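Local coordinates for ChrR-like cupin domain-containing protein (Ralstonia eutropha JMP134, PDB 3EBR) that is of unknown function but adopts a ChrR-like cupin fold, found as an assembly of four chains in the crystal, at residues A[18-23]-A[29-34]; A[93-98]-A[123-128]; A[138-143]-A[150-155]. All blocks are in the same frame, centred on the assembly; numbering follows the deposited sequence.

In the fold
The three contacts follow one another in series along the chain. Contact 1 (18-23 with 29-34) forms the hairpin at the margin of the six-stranded antiparallel sheet, contact 2 (93-98 with 123-128) spans part of the five-stranded sheet, and contact 3 (138-143 with 150-155) folds the C-terminal tail back on helix 133-146. Contacts 1 and 3 have centres about 11 Å apart and touch where R139 of the helix reaches the hairpin, joining the sheet edge to helix and tail. Contact 2, about 22 Å from contact 1 and 28 Å from contact 3 between centres, ties strand 94-100 to a surface loop; contacts 2 and 3 lie on opposite sides of the chain's centre.

Contact 1: residues A[18-23]-A[29-34]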
loop_
_atom_site.group_PDB
_atom_site.type_symbol
_atom_site.label_atom_id
_atom_site.label_comp_id
_atom_site.label_asym_id
_atom_site.label_seq_id
_atom_site.Cartn_x
_atom_site.Cartn_y
_atom_site.Cartn_z
ATOM N N PRO A 18 -25.321 -5.582 5.757
ATOM C CA PRO A 18 -26.465 -5.390 4.855
ATOM C C PRO A 18 -26.226 -4.648 3.535
ATOM O O PRO A 18 -25.305 -3.834 3.432
ATOM C CB PRO A 18 -27.420 -4.533 5.711
ATOM C CG PRO A 18 -26.553 -3.744 6.564
ATOM C CD PRO A 18 -25.343 -4.596 6.860
ATOM N N TRP A 19 -27.056 -4.988 2.536
ATOM C CA TRP A 19 -27.092 -4.294 1.260
ATOM C C TRP A 19 -27.822 -3.038 1.647
ATOM O O TRP A 19 -28.801 -3.120 2.391
ATOM C CB TRP A 19 -27.888 -4.987 0.159
ATOM C CG TRP A 19 -27.184 -6.019 -0.614
ATOM C CD1 TRP A 19 -27.329 -7.365 -0.525
ATOM C CD2 TRP A 19 -26.231 -5.778 -1.655
ATOM N NE1 TRP A 19 -26.522 -7.990 -1.451
ATOM C CE2 TRP A 19 -25.836 -7.036 -2.160
ATOM C CE3 TRP A 19 -25.672 -4.612 -2.212
ATOM C CZ2 TRP A 19 -24.882 -7.170 -3.188
ATOM C CZ3 TRP A 19 -24.730 -4.740 -3.239
ATOM C CH2 TRP A 19 -24.346 -6.015 -3.719
HETATM N N MSE A 20 -27.378 -1.891 1.156
HETATM C CA MSE A 20 -28.022 -0.626 1.491
HETATM C C MSE A 20 -27.959 0.365 0.337
HETATM O O MSE A 20 -26.989 0.349 -0.412
HETATM C CB MSE A 20 -27.368 -0.034 2.736
HETATM C CG MSE A 20 -25.851 0.255 2.625
HETATM SE SE MSE A 20 -25.089 0.937 4.269
HETATM C CE MSE A 20 -26.123 2.218 4.404
ATOM N N PRO A 21 -28.972 1.242 0.213
ATOM C CA PRO A 21 -28.969 2.215 -0.874
ATOM C C PRO A 21 -27.861 3.231 -0.671
ATOM O O PRO A 21 -27.534 3.558 0.477
ATOM C CB PRO A 21 -30.339 2.882 -0.765
ATOM C CG PRO A 21 -30.800 2.605 0.592
ATOM C CD PRO A 21 -30.154 1.393 1.082
ATOM N N PHE A 22 -27.318 3.750 -1.773
ATOM C CA PHE A 22 -26.222 4.715 -1.735
ATOM C C PHE A 22 -26.851 6.105 -1.446
ATOM O O PHE A 22 -26.864 7.001 -2.297
ATOM C CB PHE A 22 -25.407 4.627 -3.044
ATOM C CG PHE A 22 -23.962 5.057 -2.902
ATOM C CD1 PHE A 22 -23.605 6.398 -2.881
ATOM C CD2 PHE A 22 -22.950 4.097 -2.812
ATOM C CE1 PHE A 22 -22.263 6.780 -2.748
ATOM C CE2 PHE A 22 -21.613 4.466 -2.690
ATOM C CZ PHE A 22 -21.269 5.813 -2.654
ATOM N N ALA A 23 -27.345 6.267 -0.212
ATOM C CA ALA A 23 -28.037 7.467 0.245
ATOM C C ALA A 23 -27.054 8.578 0.592
ATOM O O ALA A 23 -25.961 8.284 1.069
ATOM C CB ALA A 23 -28.889 7.144 1.456
ATOM N N VAL A 29 -28.893 2.393 -6.762
ATOM C CA VAL A 29 -27.525 1.898 -6.602
ATOM C C VAL A 29 -27.387 1.423 -5.163
ATOM O O VAL A 29 -27.559 2.235 -4.246
ATOM C CB VAL A 29 -26.461 2.969 -6.890
ATOM C CG1 VAL A 29 -25.068 2.421 -6.601
ATOM C CG2 VAL A 29 -26.576 3.461 -8.340
HETATM N N MSE A 30 -27.121 0.122 -4.975
HETATM C CA MSE A 30 -26.939 -0.495 -3.652
HETATM C C MSE A 30 -25.454 -0.705 -3.402
HETATM O O MSE A 30 -24.693 -0.881 -4.345
HETATM C CB MSE A 30 -27.625 -1.860 -3.548
HETATM C CG MSE A 30 -29.093 -1.933 -3.952
HETATM SE SE MSE A 30 -30.234 -0.916 -2.787
HETATM C CE MSE A 30 -30.011 -1.948 -1.114
ATOM N N VAL A 31 -25.064 -0.712 -2.128
ATOM C CA VAL A 31 -23.683 -0.925 -1.691
ATOM C C VAL A 31 -23.689 -1.851 -0.475
ATOM O O VAL A 31 -24.659 -1.857 0.275
ATOM C CB VAL A 31 -22.975 0.420 -1.351
ATOM C CG1 VAL A 31 -23.708 1.164 -0.230
ATOM C CG2 VAL A 31 -21.492 0.214 -0.985
ATOM N N LYS A 32 -22.645 -2.667 -0.323
ATOM C CA LYS A 32 -22.475 -3.563 0.824
ATOM C C LYS A 32 -21.040 -3.329 1.296
ATOM O O LYS A 32 -20.114 -3.536 0.520
ATOM C CB LYS A 32 -22.736 -5.027 0.457
ATOM C CG LYS A 32 -22.553 -6.034 1.629
ATOM C CD LYS A 32 -22.796 -7.493 1.254
ATOM C CE LYS A 32 -24.259 -7.804 1.024
ATOM N NZ LYS A 32 -24.472 -9.226 0.607
ATOM N N TYR A 33 -20.865 -2.895 2.546
ATOM C CA TYR A 33 -19.537 -2.618 3.115
ATOM C C TYR A 33 -18.931 -3.815 3.852
ATOM O O TYR A 33 -19.555 -4.354 4.769
ATOM C CB TYR A 33 -19.598 -1.414 4.070
ATOM C CG TYR A 33 -19.956 -0.135 3.361
ATOM C CD1 TYR A 33 -18.985 0.570 2.660
ATOM C CD2 TYR A 33 -21.259 0.371 3.380
ATOM C CE1 TYR A 33 -19.290 1.738 1.987
ATOM C CE2 TYR A 33 -21.572 1.553 2.711
ATOM C CZ TYR A 33 -20.574 2.226 2.021
ATOM O OH TYR A 33 -20.836 3.370 1.334
ATOM N N PHE A 34 -17.725 -4.212 3.437
ATOM C CA PHE A 34 -16.959 -5.310 4.053
ATOM C C PHE A 34 -15.812 -4.804 4.920
ATOM O O PHE A 34 -15.531 -5.403 5.951
ATOM C CB PHE A 34 -16.415 -6.270 2.994
ATOM C CG PHE A 34 -17.476 -7.101 2.342
ATOM C CD1 PHE A 34 -17.850 -8.320 2.897
ATOM C CD2 PHE A 34 -18.113 -6.668 1.194
ATOM C CE1 PHE A 34 -18.829 -9.100 2.310
ATOM C CE2 PHE A 34 -19.101 -7.445 0.599
ATOM C CZ PHE A 34 -19.458 -8.665 1.159
HETATM O O HOH W 1 -22.779 -2.673 4.479
#
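M20 and V31 face each other as the hydrogen-bonded pair of an antiparallel hairpin formed by strands 20-21 and 30-37. M20 N donates to V31 O at 2.9 Å, and V31 N answers with a bond of 2.8 Å to M20 O. P21 and M30 make the adjacent non-hydrogen-bonded pair; beyond them F22, the centre of an inverse gamma turn, gives its N-H to V29 O (2.9 Å). Near the other end a water accepts from Y33 N and donates to P18 O, bridging the two backbones.

The aromatic contacts centre on W19 and Y33. K32 crosses W19 at about a right angle, and its bend at chi3 (-72°) sets CE over the five-membered ring, 3.4 Å from the centroid and 14° off the normal, a CH-pi contact. K32 NZ ends 3.2 Å from W19 NE1, but both are donors; the ammonium is instead bonded to G14 O. The selenium of selenomethionine M20 approaches Y33 at the ring edge, SE lying 5.1 Å from the centroid and 88° off the normal, a Met-aromatic contact.

Apolar packing fills in the rest. M20 CG and V31 CG1 run alongside each other at 3.7 Å, pointing the same way, while F22 CD2 leans on V31 CB. M30 CB meets W19 CE3 at 3.6 Å, and the chain of M30, also selenomethionine, bends twice and folds its methyl CE back over the M20-P21 backbone, beside the P21 ring.

Strand 20-21 is the outermost strand of its sheet within this chain, whereas 30-37 pairs on its far side with strand 42-49, whose L46 and K48 also touch W19. Helix 133-146 packs against M20 and Y33, with R139 making a cation-pi contact to the F22 ring.

Contact 2: residues A[93-98]-A[123-128]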
loop_
_atom_site.group_PDB
_atom_site.type_symbol
_atom_site.label_atom_id
_atom_site.label_comp_id
_atom_site.label_asym_id
_atom_site.label_seq_id
_atom_site.Cartn_x
_atom_site.Cartn_y
_atom_site.Cartn_z
ATOM N N SER A 93 -5.240 9.661 -9.545
ATOM C CA SER A 93 -5.594 10.975 -10.118
ATOM C C SER A 93 -6.127 10.964 -11.560
ATOM O O SER A 93 -5.689 11.739 -12.397
ATOM C CB SER A 93 -4.376 11.905 -9.989
ATOM O OG SER A 93 -3.932 11.928 -8.640
ATOM N N THR A 94 -7.064 10.066 -11.825
ATOM C CA THR A 94 -7.692 9.915 -13.139
ATOM C C THR A 94 -9.202 10.122 -12.995
ATOM O O THR A 94 -9.763 9.911 -11.907
ATOM C CB THR A 94 -7.350 8.554 -13.754
ATOM O OG1 THR A 94 -7.748 7.518 -12.856
ATOM C CG2 THR A 94 -5.846 8.457 -14.003
ATOM N N ARG A 95 -9.835 10.527 -14.104
ATOM C CA ARG A 95 -11.273 10.830 -14.177
ATOM C C ARG A 95 -12.025 9.803 -15.016
ATOM O O ARG A 95 -11.568 9.439 -16.101
ATOM C CB ARG A 95 -11.458 12.255 -14.703
ATOM C CG ARG A 95 -10.964 13.269 -13.686
ATOM C CD ARG A 95 -10.884 14.673 -14.188
ATOM N NE ARG A 95 -10.354 15.547 -13.134
ATOM C CZ ARG A 95 -10.036 16.837 -13.275
ATOM N NH1 ARG A 95 -10.212 17.497 -14.430
ATOM N NH2 ARG A 95 -9.545 17.491 -12.218
ATOM N N HIS A 96 -13.161 9.332 -14.495
ATOM C CA HIS A 96 -13.990 8.314 -15.141
ATOM C C HIS A 96 -15.484 8.487 -14.934
ATOM O O HIS A 96 -15.904 8.855 -13.838
ATOM C CB HIS A 96 -13.636 6.948 -14.582
ATOM C CG HIS A 96 -12.267 6.490 -14.939
ATOM N ND1 HIS A 96 -11.235 6.489 -14.031
ATOM C CD2 HIS A 96 -11.736 6.107 -16.125
ATOM C CE1 HIS A 96 -10.134 6.078 -14.631
ATOM N NE2 HIS A 96 -10.408 5.839 -15.903
ATOM N N THR A 97 -16.260 8.135 -15.966
ATOM C CA THR A 97 -17.716 8.199 -15.979
ATOM C C THR A 97 -18.200 6.756 -16.173
ATOM O O THR A 97 -18.325 6.297 -17.316
ATOM C CB THR A 97 -18.234 9.095 -17.105
ATOM O OG1 THR A 97 -17.679 10.394 -16.952
ATOM C CG2 THR A 97 -19.757 9.187 -17.057
ATOM N N PRO A 98 -18.452 6.024 -15.069
ATOM C CA PRO A 98 -18.892 4.643 -15.247
ATOM C C PRO A 98 -20.332 4.585 -15.723
ATOM O O PRO A 98 -21.132 5.471 -15.401
ATOM C CB PRO A 98 -18.777 4.055 -13.843
ATOM C CG PRO A 98 -19.021 5.208 -12.949
ATOM C CD PRO A 98 -18.395 6.386 -13.640
ATOM N N ASP A 123 -20.303 19.009 -15.025
ATOM C CA ASP A 123 -19.923 19.137 -16.442
ATOM C C ASP A 123 -18.905 20.297 -16.512
ATOM O O ASP A 123 -17.890 20.182 -17.206
ATOM C CB ASP A 123 -21.113 19.410 -17.363
ATOM C CG ASP A 123 -22.102 18.253 -17.434
ATOM O OD1 ASP A 123 -21.785 17.116 -17.019
ATOM O OD2 ASP A 123 -23.215 18.489 -17.945
ATOM N N LYS A 124 -19.151 21.373 -15.735
ATOM C CA LYS A 124 -18.233 22.529 -15.614
ATOM C C LYS A 124 -16.926 22.214 -14.806
ATOM O O LYS A 124 -16.187 23.134 -14.443
ATOM C CB LYS A 124 -18.961 23.752 -15.021
ATOM N N ASP A 125 -16.709 20.931 -14.473
ATOM C CA ASP A 125 -15.538 20.340 -13.823
ATOM C C ASP A 125 -15.397 20.646 -12.299
ATOM O O ASP A 125 -14.373 20.300 -11.705
ATOM C CB ASP A 125 -14.284 20.730 -14.666
ATOM C CG ASP A 125 -13.181 19.677 -14.678
ATOM O OD1 ASP A 125 -13.400 18.502 -14.326
ATOM O OD2 ASP A 125 -12.078 20.026 -15.143
ATOM N N ASN A 126 -16.437 21.210 -11.666
ATOM C CA ASN A 126 -16.424 21.533 -10.229
ATOM C C ASN A 126 -16.596 20.300 -9.347
ATOM O O ASN A 126 -17.360 19.417 -9.699
ATOM C CB ASN A 126 -17.586 22.462 -9.846
ATOM C CG ASN A 126 -17.557 23.794 -10.549
ATOM O OD1 ASN A 126 -16.808 24.004 -11.503
ATOM N ND2 ASN A 126 -18.406 24.703 -10.095
ATOM N N ILE A 127 -15.926 20.276 -8.188
ATOM C CA ILE A 127 -16.046 19.186 -7.214
ATOM C C ILE A 127 -17.349 19.427 -6.460
ATOM O O ILE A 127 -17.464 20.435 -5.765
ATOM C CB ILE A 127 -14.881 19.147 -6.197
ATOM C CG1 ILE A 127 -13.541 18.900 -6.896
ATOM C CG2 ILE A 127 -15.126 18.072 -5.132
ATOM C CD1 ILE A 127 -12.344 18.903 -5.943
ATOM N N ILE A 128 -18.319 18.517 -6.609
ATOM C CA ILE A 128 -19.657 18.619 -5.960
ATOM C C ILE A 128 -19.801 17.742 -4.711
ATOM O O ILE A 128 -20.314 18.212 -3.692
ATOM C CB ILE A 128 -20.852 18.360 -6.960
ATOM C CG1 ILE A 128 -20.838 16.957 -7.620
ATOM C CG2 ILE A 128 -20.845 19.430 -8.004
ATOM C CD1 ILE A 128 -21.964 16.728 -8.614
#
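The side chains of R95 and D125 cross at about a right angle, and R95 NH1 forms a salt bridge with D125 OD2 at 3.2 Å. The guanidinium and carboxylate planes stand 86° apart, so this is not the coplanar, bidentate arrangement in which two N-H groups face two oxygens. Instead both carboxylate oxygens gather round one nitrogen: D125 OD1 is 3.3 Å from R95 NH1, and it sits over a face of the guanidinium, 3.9 Å from R95 CZ. With the planes upright to each other and OD1 over that face, the attraction is probably mostly electrostatic.

Reach comes chiefly from the arginine. Its CG lies anti to the carbonyl carbon (chi1 -68°), and from there the chain runs extended to NE, carrying the guanidinium across to the loop, although the R95 and D125 CA atoms are 10.4 Å apart. D125 has a backbone of positive phi (74°) in the turn that leads into strand 127-131, and its carboxylate swings toward the arginine.

Each group has a second partner. R95 NE is hydrogen-bonded to H59 ND1, which probably helps to fix the rotation of the guanidinium, and D125 OD1 forms a long, weak ion pair with R57 NH2. The contact buries only 70 Å², a surface salt bridge between non-adjacent parts of the five-stranded cupin sheet.

Within that sheet the bridge ties strand 94-100 to the loop leading into strand 127-131, across strands 58-60 and 118-121. R95 packs on L121 of strand 118-121, T94 and H96 pair with strand 58-60, where S93 and T94 opposite H60 form a G1 beta bulge, and I127 rests on L119 and L121 while also meeting I127 of the third subunit.

Contact 3: residues A[138-143]-A[150-155]; sequences DRYLNY and RPKDLS
The Y140 ring receives L154 CD1 squarely on one face: the methyl stands 3.8 Å from the ring centroid, only 4° off the normal, a CH-pi contact over the middle of the ring. At the edge, in the ring plane, K152 N donates to Y140 OH at 3.0 Å in a fairly straight bond (161°), so the phenol serves as acceptor for a backbone amide of the tail. P151 CB comes in obliquely, 3.9 Å from Y140 CE2.

These three approaches hold the ring from separate directions. Y140 reaches them because its CG is anti to the backbone N (chi1 176°), which sends the phenol away from the helix toward the tail. On the next residue, L141 CD2 packs on P151 CB at 3.8 Å, the two side chains crossing at about a right angle. The tail bends after K152 in an inverse gamma turn centred on D153, and this brings L154 back over the ring.

Helix 133-146 and the loop that follows it thus close on each other beside the six-stranded sheet. L154 packs on Y33 and I36 of strand 30-37 and on L12 of strand 10-12, while Y140 also touches Y33. A fourth subunit also takes part: L141 meets its F4, and D153 OD2 is hydrogen-bonded to its L3 N.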
loop_
_atom_site.group_PDB
_atom_site.type_symbol
_atom_site.label_atom_id
_atom_site.label_comp_id
_atom_site.label_asym_id
_atom_site.label_seq_id
_atom_site.Cartn_x
_atom_site.Cartn_y
_atom_site.Cartn_z
ATOM N N ASP A 138 -20.187 6.667 7.917
ATOM C CA ASP A 138 -21.402 7.408 8.300
ATOM C C ASP A 138 -22.629 6.715 7.744
ATOM O O ASP A 138 -23.572 6.483 8.484
ATOM C CB ASP A 138 -21.398 8.882 7.826
ATOM C CG ASP A 138 -20.440 9.792 8.622
ATOM O OD1 ASP A 138 -19.823 9.368 9.628
ATOM O OD2 ASP A 138 -20.326 10.976 8.233
ATOM N N ARG A 139 -22.592 6.362 6.461
ATOM C CA ARG A 139 -23.700 5.660 5.805
ATOM C C ARG A 139 -23.947 4.278 6.444
ATOM O O ARG A 139 -25.088 3.957 6.762
ATOM C CB ARG A 139 -23.431 5.562 4.299
ATOM C CG ARG A 139 -24.463 4.801 3.473
ATOM C CD ARG A 139 -24.243 4.684 1.975
ATOM N NE ARG A 139 -24.114 5.956 1.267
ATOM C CZ ARG A 139 -22.989 6.661 1.119
ATOM N NH1 ARG A 139 -21.821 6.278 1.644
ATOM N NH2 ARG A 139 -23.036 7.798 0.443
ATOM N N TYR A 140 -22.880 3.499 6.644
ATOM C CA TYR A 140 -22.977 2.168 7.273
ATOM C C TYR A 140 -23.591 2.260 8.678
ATOM O O TYR A 140 -24.554 1.555 8.971
ATOM C CB TYR A 140 -21.608 1.461 7.296
ATOM C CG TYR A 140 -21.640 0.133 8.026
ATOM C CD1 TYR A 140 -22.188 -1.004 7.423
ATOM C CD2 TYR A 140 -21.127 0.012 9.324
ATOM C CE1 TYR A 140 -22.235 -2.231 8.100
ATOM C CE2 TYR A 140 -21.173 -1.206 10.007
ATOM C CZ TYR A 140 -21.720 -2.325 9.390
ATOM O OH TYR A 140 -21.768 -3.529 10.063
ATOM N N LEU A 141 -23.062 3.155 9.509
ATOM C CA LEU A 141 -23.581 3.365 10.873
ATOM C C LEU A 141 -24.985 4.011 10.895
ATOM O O LEU A 141 -25.763 3.686 11.790
ATOM C CB LEU A 141 -22.588 4.176 11.724
ATOM C CG LEU A 141 -21.213 3.549 12.011
ATOM C CD1 LEU A 141 -20.309 4.563 12.689
ATOM C CD2 LEU A 141 -21.330 2.282 12.852
ATOM N N ASN A 142 -25.298 4.921 9.958
ATOM C CA ASN A 142 -26.648 5.555 9.881
ATOM C C ASN A 142 -27.756 4.546 9.521
ATOM O O ASN A 142 -28.852 4.630 10.075
ATOM C CB ASN A 142 -26.709 6.758 8.902
ATOM C CG ASN A 142 -25.981 8.022 9.415
ATOM O OD1 ASN A 142 -25.814 8.240 10.617
ATOM N ND2 ASN A 142 -25.558 8.864 8.474
ATOM N N TYR A 143 -27.473 3.629 8.590
ATOM C CA TYR A 143 -28.428 2.572 8.191
ATOM C C TYR A 143 -28.639 1.585 9.322
ATOM O O TYR A 143 -29.774 1.164 9.559
ATOM C CB TYR A 143 -27.940 1.842 6.944
ATOM C CG TYR A 143 -28.765 0.664 6.435
ATOM C CD1 TYR A 143 -28.603 -0.624 6.965
ATOM C CD2 TYR A 143 -29.659 0.819 5.377
ATOM C CE1 TYR A 143 -29.354 -1.708 6.493
ATOM C CE2 TYR A 143 -30.411 -0.265 4.893
ATOM C CZ TYR A 143 -30.254 -1.521 5.459
ATOM O OH TYR A 143 -30.990 -2.583 4.987
ATOM N N ARG A 150 -27.022 -4.274 15.072
ATOM C CA ARG A 150 -25.856 -3.967 15.890
ATOM C C ARG A 150 -24.759 -3.862 14.833
ATOM O O ARG A 150 -24.539 -4.842 14.108
ATOM C CB ARG A 150 -25.555 -5.054 16.919
ATOM C CG ARG A 150 -24.349 -4.753 17.803
ATOM N N PRO A 151 -24.112 -2.680 14.689
ATOM C CA PRO A 151 -23.100 -2.574 13.641
ATOM C C PRO A 151 -21.784 -3.252 14.014
ATOM O O PRO A 151 -21.419 -3.265 15.194
ATOM C CB PRO A 151 -22.893 -1.064 13.515
ATOM C CG PRO A 151 -23.146 -0.549 14.861
ATOM C CD PRO A 151 -24.207 -1.424 15.460
ATOM N N LYS A 152 -21.115 -3.817 13.004
ATOM C CA LYS A 152 -19.811 -4.476 13.148
ATOM C C LYS A 152 -18.703 -3.456 12.976
ATOM O O LYS A 152 -18.908 -2.423 12.345
ATOM C CB LYS A 152 -19.633 -5.634 12.153
ATOM C CG LYS A 152 -20.355 -6.877 12.586
ATOM C CD LYS A 152 -20.215 -8.028 11.607
ATOM C CE LYS A 152 -20.623 -9.335 12.281
ATOM N NZ LYS A 152 -21.995 -9.306 12.876
ATOM N N ASP A 153 -17.534 -3.765 13.543
ATOM C CA ASP A 153 -16.362 -2.900 13.469
ATOM C C ASP A 153 -15.598 -3.202 12.182
ATOM O O ASP A 153 -14.696 -4.047 12.155
ATOM C CB ASP A 153 -15.462 -3.073 14.706
ATOM C CG ASP A 153 -14.359 -2.004 14.815
ATOM O OD1 ASP A 153 -14.267 -1.060 13.990
ATOM O OD2 ASP A 153 -13.578 -2.092 15.784
ATOM N N LEU A 154 -15.961 -2.490 11.115
ATOM C CA LEU A 154 -15.287 -2.623 9.823
ATOM C C LEU A 154 -13.938 -1.842 9.827
ATOM O O LEU A 154 -13.135 -1.995 8.897
ATOM C CB LEU A 154 -16.203 -2.169 8.688
ATOM C CG LEU A 154 -17.592 -2.807 8.607
ATOM C CD1 LEU A 154 -18.298 -2.242 7.392
ATOM C CD2 LEU A 154 -17.564 -4.327 8.543
ATOM N N SER A 155 -13.708 -0.993 10.842
ATOM C CA SER A 155 -12.470 -0.223 11.005
ATOM C C SER A 155 -11.272 -1.106 11.363
ATOM O O SER A 155 -10.203 -0.869 10.831
ATOM C CB SER A 155 -12.648 0.879 12.063
#